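PDB 3FAW: reticulocyte binding protein from Streptococcus agalactiae COH1, which probably hydrolyses alpha-1,6-glucosidic branch links of pullulan and related alpha-glucans, as a secreted, cell-wall-anchored pullulanase of group B Streptococcus. Local coordinates for residues I207-K211 / D212-I216; V776-A780 / D781-I785; H795-D799 / S800-D804. All blocks are in the same frame, centred on the assembly; numbering follows the deposited sequence.

Contact 1 (I207-K211 / D212-I216)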
ATOM      1  N   ILE A 207      -1.683  20.088  24.369  1.00 15.45           N
ATOM      2  CA  ILE A 207      -3.049  20.574  24.202  1.00 15.88           C
ATOM      3  C   ILE A 207      -3.806  20.416  25.510  1.00 16.59           C
ATOM      4  O   ILE A 207      -3.771  19.355  26.123  1.00 15.23           O
ATOM      5  CB  ILE A 207      -3.791  19.810  23.081  1.00 14.78           C
ATOM      6  CG1 ILE A 207      -3.037  19.957  21.754  1.00 16.60           C
ATOM      7  CG2 ILE A 207      -5.224  20.327  22.926  1.00 14.34           C
ATOM      8  CD1 ILE A 207      -3.723  19.289  20.578  1.00 16.77           C
ATOM      9  N   LYS A 208      -4.480  21.481  25.933  1.00 19.00           N
ATOM     10  CA  LYS A 208      -5.308  21.449  27.133  1.00 20.80           C
ATOM     11  C   LYS A 208      -6.780  21.569  26.755  1.00 21.25           C
ATOM     12  O   LYS A 208      -7.168  22.483  26.023  1.00 19.75           O
ATOM     13  CB  LYS A 208      -4.918  22.587  28.076  1.00 21.35           C
ATOM     14  CG  LYS A 208      -5.523  22.489  29.466  1.00 23.08           C
ATOM     15  CD  LYS A 208      -4.997  23.595  30.369  1.00 24.80           C
ATOM     16  CE  LYS A 208      -5.652  23.556  31.746  1.00 29.30           C
ATOM     17  NZ  LYS A 208      -5.057  24.558  32.677  0.10 27.46           N
ATOM     18  N   ARG A 209      -7.581  20.623  27.242  1.00 22.34           N
ATOM     19  CA  ARG A 209      -9.041  20.682  27.144  1.00 23.41           C
ATOM     20  C   ARG A 209      -9.616  20.412  28.529  1.00 24.98           C
ATOM     21  O   ARG A 209      -9.740  19.259  28.944  1.00 26.30           O
ATOM     22  CB  ARG A 209      -9.571  19.646  26.150  1.00 23.42           C
ATOM     23  CG  ARG A 209      -9.310  19.980  24.694  1.00 23.20           C
ATOM     24  CD  ARG A 209      -9.881  18.911  23.773  1.00 22.47           C
ATOM     25  NE  ARG A 209      -9.206  17.629  23.966  1.00 20.25           N
ATOM     26  CZ  ARG A 209      -8.131  17.210  23.301  1.00 17.07           C
ATOM     27  NH1 ARG A 209      -7.572  17.952  22.352  1.00 18.10           N
ATOM     28  NH2 ARG A 209      -7.612  16.026  23.592  1.00 18.44           N
ATOM     29  N   GLY A 210      -9.949  21.478  29.247  1.00 26.63           N
ATOM     30  CA  GLY A 210     -10.381  21.368  30.635  1.00 27.81           C
ATOM     31  C   GLY A 210      -9.230  20.961  31.541  1.00 29.18           C
ATOM     32  O   GLY A 210      -8.164  21.579  31.516  1.00 29.49           O
ATOM     33  N   LYS A 211      -9.444  19.907  32.327  1.00 30.22           N
ATOM     34  CA  LYS A 211      -8.445  19.427  33.290  1.00 31.23           C
ATOM     35  C   LYS A 211      -7.297  18.651  32.629  1.00 31.23           C
ATOM     36  O   LYS A 211      -6.183  18.618  33.156  1.00 32.43           O
ATOM     37  CB  LYS A 211      -9.126  18.549  34.354  1.00 31.47           C
ATOM     38  CG  LYS A 211      -8.230  18.154  35.522  0.10 31.34           C
ATOM     39  CD  LYS A 211      -9.006  17.388  36.581  0.10 31.31           C
ATOM     40  CE  LYS A 211      -8.094  16.905  37.699  0.10 31.31           C
ATOM     41  NZ  LYS A 211      -8.847  16.188  38.765  0.10 31.15           N
ATOM     42  N   ASP A 212      -7.567  18.037  31.478  1.00 30.17           N
ATOM     43  CA  ASP A 212      -6.607  17.137  30.835  1.00 29.68           C
ATOM     44  C   ASP A 212      -5.593  17.866  29.948  1.00 28.04           C
ATOM     45  O   ASP A 212      -5.938  18.810  29.237  1.00 27.78           O
ATOM     46  CB  ASP A 212      -7.352  16.082  30.009  1.00 30.63           C
ATOM     47  CG  ASP A 212      -8.251  15.195  30.861  1.00 33.27           C
ATOM     48  OD1 ASP A 212      -8.491  15.533  32.041  1.00 35.48           O
ATOM     49  OD2 ASP A 212      -8.716  14.154  30.352  1.00 37.78           O
ATOM     50  N   LYS A 213      -4.343  17.411  30.009  1.00 25.88           N
ATOM     51  CA  LYS A 213      -3.278  17.869  29.116  1.00 24.58           C
ATOM     52  C   LYS A 213      -2.663  16.660  28.421  1.00 21.63           C
ATOM     53  O   LYS A 213      -2.478  15.616  29.044  1.00 18.95           O
ATOM     54  CB  LYS A 213      -2.180  18.594  29.897  1.00 25.05           C
ATOM     55  CG  LYS A 213      -2.536  19.983  30.386  1.00 27.70           C
ATOM     56  CD  LYS A 213      -1.360  20.589  31.144  1.00 28.69           C
ATOM     57  CE  LYS A 213      -1.676  21.977  31.684  1.00 32.03           C
ATOM     58  NZ  LYS A 213      -2.769  21.956  32.694  0.10 30.96           N
ATOM     59  N   VAL A 214      -2.335  16.801  27.139  1.00 19.20           N
ATOM     60  CA  VAL A 214      -1.672  15.720  26.408  1.00 18.51           C
ATOM     61  C   VAL A 214      -0.678  16.262  25.373  1.00 16.79           C
ATOM     62  O   VAL A 214      -0.900  17.315  24.782  1.00 17.04           O
ATOM     63  CB  VAL A 214      -2.709  14.777  25.744  1.00 18.97           C
ATOM     64  CG1 VAL A 214      -3.407  15.457  24.562  1.00 17.82           C
ATOM     65  CG2 VAL A 214      -2.047  13.470  25.326  1.00 19.78           C
ATOM     66  N   LYS A 215       0.420  15.534  25.176  1.00 14.76           N
ATOM     67  CA  LYS A 215       1.476  15.943  24.244  1.00 13.61           C
ATOM     68  C   LYS A 215       1.342  15.187  22.926  1.00 13.21           C
ATOM     69  O   LYS A 215       1.377  13.949  22.908  1.00 13.43           O
ATOM     70  CB  LYS A 215       2.857  15.729  24.872  1.00 13.37           C
ATOM     71  CG  LYS A 215       3.096  16.619  26.097  1.00 14.26           C
ATOM     72  CD  LYS A 215       4.387  16.295  26.841  1.00 12.38           C
ATOM     73  CE  LYS A 215       4.492  17.138  28.114  1.00 13.89           C
ATOM     74  NZ  LYS A 215       5.741  16.894  28.889  1.00 11.91           N
ATOM     75  N   ILE A 216       1.192  15.932  21.829  1.00 12.24           N
ATOM     76  CA  ILE A 216       0.869  15.341  20.520  1.00 11.88           C
ATOM     77  C   ILE A 216       1.941  15.578  19.448  1.00 12.12           C
ATOM     78  O   ILE A 216       2.805  16.447  19.585  1.00 12.36           O
ATOM     79  CB  ILE A 216      -0.539  15.807  19.999  1.00 10.34           C
ATOM     80  CG1 ILE A 216      -0.555  17.289  19.608  1.00  9.95           C
ATOM     81  CG2 ILE A 216      -1.615  15.535  21.054  1.00  9.17           C
ATOM     82  CD1 ILE A 216      -0.094  17.580  18.199  1.00  8.75           C
TER

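Contact 2 (V776-A780 / D781-I785)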
ATOM      1  N   VAL A 776      10.376 -19.073 -33.069  1.00 17.68           N
ATOM      2  CA  VAL A 776      10.258 -19.298 -31.627  1.00 17.84           C
ATOM      3  C   VAL A 776      11.174 -18.334 -30.874  1.00 18.11           C
ATOM      4  O   VAL A 776      12.395 -18.385 -31.042  1.00 18.59           O
ATOM      5  CB  VAL A 776      10.639 -20.744 -31.239  1.00 17.19           C
ATOM      6  CG1 VAL A 776      10.448 -20.962 -29.731  1.00 16.21           C
ATOM      7  CG2 VAL A 776       9.815 -21.742 -32.039  1.00 16.74           C
ATOM      8  N   ILE A 777      10.586 -17.458 -30.054  1.00 17.21           N
ATOM      9  CA  ILE A 777      11.371 -16.505 -29.249  1.00 15.88           C
ATOM     10  C   ILE A 777      11.381 -16.824 -27.741  1.00 15.88           C
ATOM     11  O   ILE A 777      12.230 -16.317 -27.001  1.00 14.13           O
ATOM     12  CB  ILE A 777      10.944 -15.039 -29.507  1.00 16.33           C
ATOM     13  CG1 ILE A 777       9.497 -14.786 -29.081  1.00 14.74           C
ATOM     14  CG2 ILE A 777      11.139 -14.696 -30.984  1.00 14.83           C
ATOM     15  CD1 ILE A 777       9.148 -13.319 -29.018  1.00 16.15           C
ATOM     16  N   VAL A 778      10.442 -17.658 -27.296  1.00 14.71           N
ATOM     17  CA  VAL A 778      10.476 -18.216 -25.942  1.00 15.41           C
ATOM     18  C   VAL A 778      10.334 -19.732 -26.032  1.00 15.36           C
ATOM     19  O   VAL A 778       9.436 -20.237 -26.708  1.00 15.59           O
ATOM     20  CB  VAL A 778       9.349 -17.645 -25.039  1.00 14.38           C
ATOM     21  CG1 VAL A 778       9.381 -18.286 -23.650  1.00 13.73           C
ATOM     22  CG2 VAL A 778       9.465 -16.140 -24.928  1.00 14.87           C
ATOM     23  N   ASP A 779      11.227 -20.453 -25.360  1.00 15.85           N
ATOM     24  CA  ASP A 779      11.132 -21.913 -25.285  1.00 16.23           C
ATOM     25  C   ASP A 779      11.315 -22.372 -23.835  1.00 16.55           C
ATOM     26  O   ASP A 779      11.153 -21.572 -22.914  1.00 17.05           O
ATOM     27  CB  ASP A 779      12.111 -22.577 -26.276  1.00 16.11           C
ATOM     28  CG  ASP A 779      13.561 -22.540 -25.820  1.00 17.48           C
ATOM     29  OD1 ASP A 779      13.876 -21.905 -24.795  1.00 17.60           O
ATOM     30  OD2 ASP A 779      14.400 -23.165 -26.506  1.00 20.55           O
ATOM     31  N   ALA A 780      11.637 -23.648 -23.631  1.00 15.74           N
ATOM     32  CA  ALA A 780      11.794 -24.203 -22.283  1.00 15.53           C
ATOM     33  C   ALA A 780      13.014 -23.653 -21.529  1.00 15.25           C
ATOM     34  O   ALA A 780      13.026 -23.638 -20.292  1.00 14.40           O
ATOM     35  CB  ALA A 780      11.860 -25.726 -22.351  1.00 14.37           C
ATOM     36  N   ASP A 781      14.031 -23.209 -22.268  1.00 15.47           N
ATOM     37  CA  ASP A 781      15.305 -22.783 -21.673  1.00 15.88           C
ATOM     38  C   ASP A 781      15.509 -21.271 -21.589  1.00 16.90           C
ATOM     39  O   ASP A 781      16.176 -20.784 -20.668  1.00 16.48           O
ATOM     40  CB  ASP A 781      16.474 -23.379 -22.459  1.00 17.00           C
ATOM     41  CG  ASP A 781      16.580 -24.881 -22.308  1.00 16.91           C
ATOM     42  OD1 ASP A 781      16.207 -25.413 -21.240  1.00 18.51           O
ATOM     43  OD2 ASP A 781      17.053 -25.528 -23.261  1.00 21.29           O
ATOM     44  N   GLN A 782      14.964 -20.534 -22.552  1.00 17.80           N
ATOM     45  CA  GLN A 782      15.263 -19.109 -22.670  1.00 18.84           C
ATOM     46  C   GLN A 782      14.082 -18.293 -23.161  1.00 17.32           C
ATOM     47  O   GLN A 782      13.171 -18.808 -23.806  1.00 18.54           O
ATOM     48  CB  GLN A 782      16.462 -18.889 -23.600  1.00 18.53           C
ATOM     49  CG  GLN A 782      16.232 -19.319 -25.044  1.00 18.65           C
ATOM     50  CD  GLN A 782      17.507 -19.294 -25.867  1.00 22.18           C
ATOM     51  OE1 GLN A 782      18.089 -20.338 -26.158  1.00 27.35           O
ATOM     52  NE2 GLN A 782      17.948 -18.100 -26.242  1.00 24.16           N
ATOM     53  N   ALA A 783      14.133 -17.003 -22.849  1.00 16.65           N
ATOM     54  CA  ALA A 783      13.099 -16.057 -23.230  1.00 15.68           C
ATOM     55  C   ALA A 783      13.743 -14.770 -23.742  1.00 15.60           C
ATOM     56  O   ALA A 783      14.819 -14.374 -23.283  1.00 13.79           O
ATOM     57  CB  ALA A 783      12.203 -15.766 -22.046  1.00 15.74           C
ATOM     58  N   GLY A 784      13.082 -14.129 -24.700  1.00 15.24           N
ATOM     59  CA  GLY A 784      13.572 -12.882 -25.276  1.00 16.50           C
ATOM     60  C   GLY A 784      12.828 -12.508 -26.539  1.00 16.24           C
ATOM     61  O   GLY A 784      11.702 -12.954 -26.755  1.00 16.76           O
ATOM     62  N   ILE A 785      13.466 -11.694 -27.374  1.00 16.22           N
ATOM     63  CA  ILE A 785      12.868 -11.226 -28.631  1.00 17.74           C
ATOM     64  C   ILE A 785      13.599 -11.733 -29.890  1.00 18.67           C
ATOM     65  O   ILE A 785      13.155 -11.469 -31.006  1.00 18.88           O
ATOM     66  CB  ILE A 785      12.765  -9.675 -28.672  1.00 17.36           C
ATOM     67  CG1 ILE A 785      14.148  -9.013 -28.618  1.00 18.29           C
ATOM     68  CG2 ILE A 785      11.910  -9.172 -27.514  1.00 18.47           C
ATOM     69  CD1 ILE A 785      14.103  -7.514 -28.822  1.00 17.87           C
TER
HETATM   70  O   HOH W   1      17.058 -22.807 -26.066  1.00 25.42           O

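Contact 3 (H795-D799 / S800-D804)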
ATOM      1  N   HIS A 795       7.740 -29.237 -30.786  1.00 16.77           N
ATOM      2  CA  HIS A 795       7.921 -29.837 -32.109  1.00 17.41           C
ATOM      3  C   HIS A 795       6.805 -29.391 -33.049  1.00 17.72           C
ATOM      4  O   HIS A 795       5.627 -29.403 -32.680  1.00 18.23           O
ATOM      5  CB  HIS A 795       7.958 -31.363 -32.016  1.00 17.95           C
ATOM      6  CG  HIS A 795       9.086 -31.887 -31.181  1.00 20.54           C
ATOM      7  ND1 HIS A 795      10.291 -32.285 -31.721  1.00 20.61           N
ATOM      8  CD2 HIS A 795       9.194 -32.070 -29.844  1.00 22.20           C
ATOM      9  CE1 HIS A 795      11.092 -32.690 -30.752  1.00 20.66           C
ATOM     10  NE2 HIS A 795      10.450 -32.570 -29.603  1.00 23.08           N
ATOM     11  N   PHE A 796       7.189 -29.000 -34.260  1.00 17.82           N
ATOM     12  CA  PHE A 796       6.248 -28.508 -35.264  1.00 19.06           C
ATOM     13  C   PHE A 796       5.698 -29.674 -36.086  1.00 18.78           C
ATOM     14  O   PHE A 796       6.466 -30.465 -36.640  1.00 19.67           O
ATOM     15  CB  PHE A 796       6.932 -27.485 -36.185  1.00 20.11           C
ATOM     16  CG  PHE A 796       7.087 -26.118 -35.566  1.00 21.44           C
ATOM     17  CD1 PHE A 796       6.502 -25.002 -36.153  1.00 22.55           C
ATOM     18  CD2 PHE A 796       7.809 -25.947 -34.389  1.00 24.42           C
ATOM     19  CE1 PHE A 796       6.638 -23.736 -35.577  1.00 23.77           C
ATOM     20  CE2 PHE A 796       7.949 -24.686 -33.811  1.00 23.32           C
ATOM     21  CZ  PHE A 796       7.363 -23.582 -34.408  1.00 21.84           C
ATOM     22  N   GLU A 797       4.370 -29.775 -36.155  1.00 17.65           N
ATOM     23  CA  GLU A 797       3.690 -30.814 -36.940  1.00 17.02           C
ATOM     24  C   GLU A 797       2.981 -30.183 -38.150  1.00 16.58           C
ATOM     25  O   GLU A 797       3.236 -29.026 -38.484  1.00 17.17           O
ATOM     26  CB  GLU A 797       2.681 -31.573 -36.062  1.00 17.21           C
ATOM     27  CG  GLU A 797       3.200 -31.989 -34.683  1.00 17.88           C
ATOM     28  CD  GLU A 797       4.430 -32.883 -34.737  1.00 18.23           C
ATOM     29  OE1 GLU A 797       4.688 -33.522 -35.782  1.00 17.92           O
ATOM     30  OE2 GLU A 797       5.140 -32.953 -33.711  1.00 23.61           O
ATOM     31  N   LYS A 798       2.097 -30.943 -38.801  1.00 15.96           N
ATOM     32  CA  LYS A 798       1.386 -30.474 -40.003  1.00 16.15           C
ATOM     33  C   LYS A 798       0.441 -29.290 -39.722  1.00 16.53           C
ATOM     34  O   LYS A 798       0.481 -28.284 -40.428  1.00 17.55           O
ATOM     35  CB  LYS A 798       0.619 -31.637 -40.646  1.00 15.43           C
ATOM     36  CG  LYS A 798      -0.216 -31.284 -41.876  1.00 17.95           C
ATOM     37  CD  LYS A 798       0.622 -30.679 -42.995  1.00 19.34           C
ATOM     38  CE  LYS A 798      -0.155 -30.630 -44.306  1.00 21.39           C
ATOM     39  NZ  LYS A 798       0.628 -29.986 -45.398  0.10 20.32           N
ATOM     40  N   ASP A 799      -0.412 -29.418 -38.708  1.00 15.66           N
ATOM     41  CA  ASP A 799      -1.294 -28.315 -38.293  1.00 15.73           C
ATOM     42  C   ASP A 799      -1.437 -28.256 -36.764  1.00 15.41           C
ATOM     43  O   ASP A 799      -2.498 -27.920 -36.233  1.00 15.08           O
ATOM     44  CB  ASP A 799      -2.665 -28.420 -38.984  1.00 15.88           C
ATOM     45  CG  ASP A 799      -3.491 -29.609 -38.502  1.00 18.34           C
ATOM     46  OD1 ASP A 799      -2.970 -30.434 -37.723  1.00 18.55           O
ATOM     47  OD2 ASP A 799      -4.672 -29.715 -38.901  1.00 18.76           O
ATOM     48  N   SER A 800      -0.356 -28.584 -36.063  1.00 15.22           N
ATOM     49  CA  SER A 800      -0.356 -28.568 -34.607  1.00 14.56           C
ATOM     50  C   SER A 800       1.052 -28.406 -34.055  1.00 15.52           C
ATOM     51  O   SER A 800       2.038 -28.443 -34.799  1.00 15.61           O
ATOM     52  CB  SER A 800      -1.015 -29.842 -34.053  1.00 14.51           C
ATOM     53  OG  SER A 800      -0.386 -31.020 -34.534  1.00 10.99           O
ATOM     54  N   LEU A 801       1.117 -28.191 -32.744  1.00 16.80           N
ATOM     55  CA  LEU A 801       2.368 -28.102 -31.994  1.00 17.59           C
ATOM     56  C   LEU A 801       2.368 -29.174 -30.908  1.00 16.99           C
ATOM     57  O   LEU A 801       1.375 -29.339 -30.207  1.00 17.19           O
ATOM     58  CB  LEU A 801       2.494 -26.722 -31.339  1.00 17.95           C
ATOM     59  CG  LEU A 801       3.188 -25.613 -32.133  1.00 20.84           C
ATOM     60  CD1 LEU A 801       2.633 -25.488 -33.542  1.00 22.87           C
ATOM     61  CD2 LEU A 801       3.067 -24.298 -31.385  1.00 19.76           C
ATOM     62  N   LEU A 802       3.474 -29.903 -30.782  1.00 16.99           N
ATOM     63  CA  LEU A 802       3.665 -30.845 -29.684  1.00 17.11           C
ATOM     64  C   LEU A 802       4.563 -30.191 -28.642  1.00 18.10           C
ATOM     65  O   LEU A 802       5.733 -29.903 -28.916  1.00 19.53           O
ATOM     66  CB  LEU A 802       4.293 -32.149 -30.184  1.00 16.47           C
ATOM     67  CG  LEU A 802       4.598 -33.230 -29.140  1.00 15.91           C
ATOM     68  CD1 LEU A 802       3.346 -33.605 -28.343  1.00 17.18           C
ATOM     69  CD2 LEU A 802       5.190 -34.459 -29.818  1.00 16.01           C
ATOM     70  N   ILE A 803       4.016 -29.963 -27.451  1.00 18.33           N
ATOM     71  CA  ILE A 803       4.717 -29.218 -26.410  1.00 18.05           C
ATOM     72  C   ILE A 803       5.018 -30.098 -25.201  1.00 17.59           C
ATOM     73  O   ILE A 803       4.142 -30.809 -24.705  1.00 15.49           O
ATOM     74  CB  ILE A 803       3.907 -27.980 -25.966  1.00 18.58           C
ATOM     75  CG1 ILE A 803       3.621 -27.078 -27.173  1.00 18.24           C
ATOM     76  CG2 ILE A 803       4.662 -27.205 -24.879  1.00 16.02           C
ATOM     77  CD1 ILE A 803       2.790 -25.865 -26.842  1.00 20.40           C
ATOM     78  N   ASP A 804       6.269 -30.038 -24.740  1.00 17.81           N
ATOM     79  CA  ASP A 804       6.723 -30.786 -23.563  1.00 18.43           C
ATOM     80  C   ASP A 804       5.954 -30.382 -22.300  1.00 17.66           C
ATOM     81  O   ASP A 804       5.442 -29.267 -22.216  1.00 19.03           O
ATOM     82  CB  ASP A 804       8.220 -30.538 -23.316  1.00 19.58           C
ATOM     83  CG  ASP A 804       9.129 -31.403 -24.183  1.00 22.14           C
ATOM     84  OD1 ASP A 804       8.706 -31.872 -25.264  1.00 16.73           O
ATOM     85  OD2 ASP A 804      10.293 -31.598 -23.772  1.00 24.71           O
TER
HETATM   86  O   HOH W   2      -0.822 -31.821 -36.999  1.00 11.84           O

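Contact 1 (I207-K211 / D212-I216)
Residues 207-211 and 212-216 form a tight antiparallel beta hairpin, with Lys208 lying across from Lys213 and Ile207 from Val214. It belongs to the carbohydrate-binding module 48 region of the protein. A type II' turn from Arg209 to Asp212 closes it, with Gly210 at the first corner, where phi is positive (70°). Three backbone bonds hold the two arms. Ile207 N donates to Val214 O at 2.9 Å, and Val214 N returns a bond to Ile207 O. Nearer the turn, Arg209 N reaches Asp212 O at 3.2 Å.

The two lysines meet on one face of the hairpin. Lys208 is fully extended, and its CG packs 4.0 Å from Lys213 CG. Lys213 bends at its last torsion (chi4 64°), which brings its NZ to 3.4 Å from Lys208 CE. The two NZ atoms are then 3.5 Å apart. Both are donors, so they are not bonded to each other, and the like charges probably repel.

The other face is partly apolar. Ile207 CD1 touches Ile216 CG1 at 3.9 Å, the two side chains crossing at a slant. Arg209 NH2 lies 4.4 Å from Val214 CG1, which sits oblique to the guanidinium, and is hydrogen-bonded to Asp403 O.

Strand 157-164 borders the first arm, and Ser157 bonds to the backbone of Lys208. Asp156 OD2 accepts a hydrogen bond from Gly210 N at the turn. The loop at Asp403 lies against Val214 and Ile216, while Lys215 forms a salt bridge with Asp235.

Contact 2 (V776-A780 / D781-I785)
An Asx turn follows the bulged end of strand 775-778: Asp779 OD1 accepts the N-H of Asp781, and that of Gln782 as well. Gln782 N donates to Asp779 OD1 from 2.8 Å, nearly in line with the C-O bond. Asp781 N is also 2.8 Å from Asp779 OD1, but above the carboxylate plane, 59° out of it. CG of Asp779 sits between the backbone N and the carbonyl carbon (chi1 76°), which sets OD1 toward the turn's N-H groups. The backbone closes the same turn: Asp779 N bonds to Gln782 O at 3.0 Å.

The other oxygen, Asp779 OD2, takes a hydrogen bond from a water 2.7 Å away. That water also donates to Gln782 OE1. Arg792 N is a further donor to OD2, so the buried carboxylate is well satisfied.

Beyond the turn the two segments are more loosely joined. Val778 CG2 rests on Ala783 CB at 4.0 Å, and Gly784 N makes only a weak bond to Ile777 O.

Ile777 and Val778 both face Val810 of strand 807-813 in a classic beta bulge. Helix 685-703 packs on the same residues: Leu700 touches both, Tyr693 packs on Val778, and Lys689 forms a salt bridge with Asp781.

Contact 3 (H795-D799 / S800-D804)
Glu797 reaches back from the turn of a short beta hairpin to touch Ser800 and Leu802. Glu797 CB lies 3.4 Å from Ser800 O and 3.5 Å from Ser800 OG. Glu797 CG stays beside the same serine, 3.7 Å from Ser800 OG. The chain then folds at chi2 (-59°), which turns the carboxylate along the neighbouring arm. There Glu797 OE2 comes to rest 3.7 Å from Leu802 CB. This is a van der Waals contact with an apolar side chain.

The backbone ties the arms together. His795 N gives a bond to Leu802 O at 2.8 Å, and Leu802 N returns one to His795 O that is almost straight (173°). Closer to the turn, Glu797 N binds Ser800 O at 3.0 Å. The His795 ring presents an edge toward Leu802 O.

Ser800 OG meets a water 2.6 Å away, and Asp799 N donates to the same water. The hydroxyl is also hydrogen-bonded to Asn761 ND2 on strand 760-763. On the opposite face to His795 and Leu802, Phe796 and Leu801 pack on Ile811 of strand 807-813.

The chemistry is thus divided. Backbone bonds hold the hairpin, while water and Asn761 tie the buried serine hydroxyl to its surroundings. The Glu797 carboxylate touches the facing arm only by van der Waals contact, with no charge partner there.

How the contacts relate
Contacts 2 and 3 are neighbours in the SpuA C-terminal region, with centres about 16 Å apart. They touch where Val776 CG2 packs on Phe796 CZ at 3.9 Å. Strands 775-778 and 794-796 follow each other in the chain, and strand 807-813 packs against side chains of both contacts. Contact 1 is remote from this pair. It lies on the opposite side of the chain's centre, in the carbohydrate-binding module region, with its centre about 67 Å from that of contact 2 and about 78 Å from that of contact 3. The parallel barrel of the catalytic domain belongs to neither region. A bound calcium ion lies about 9 Å from Gly784 of contact 2, too far for coordination.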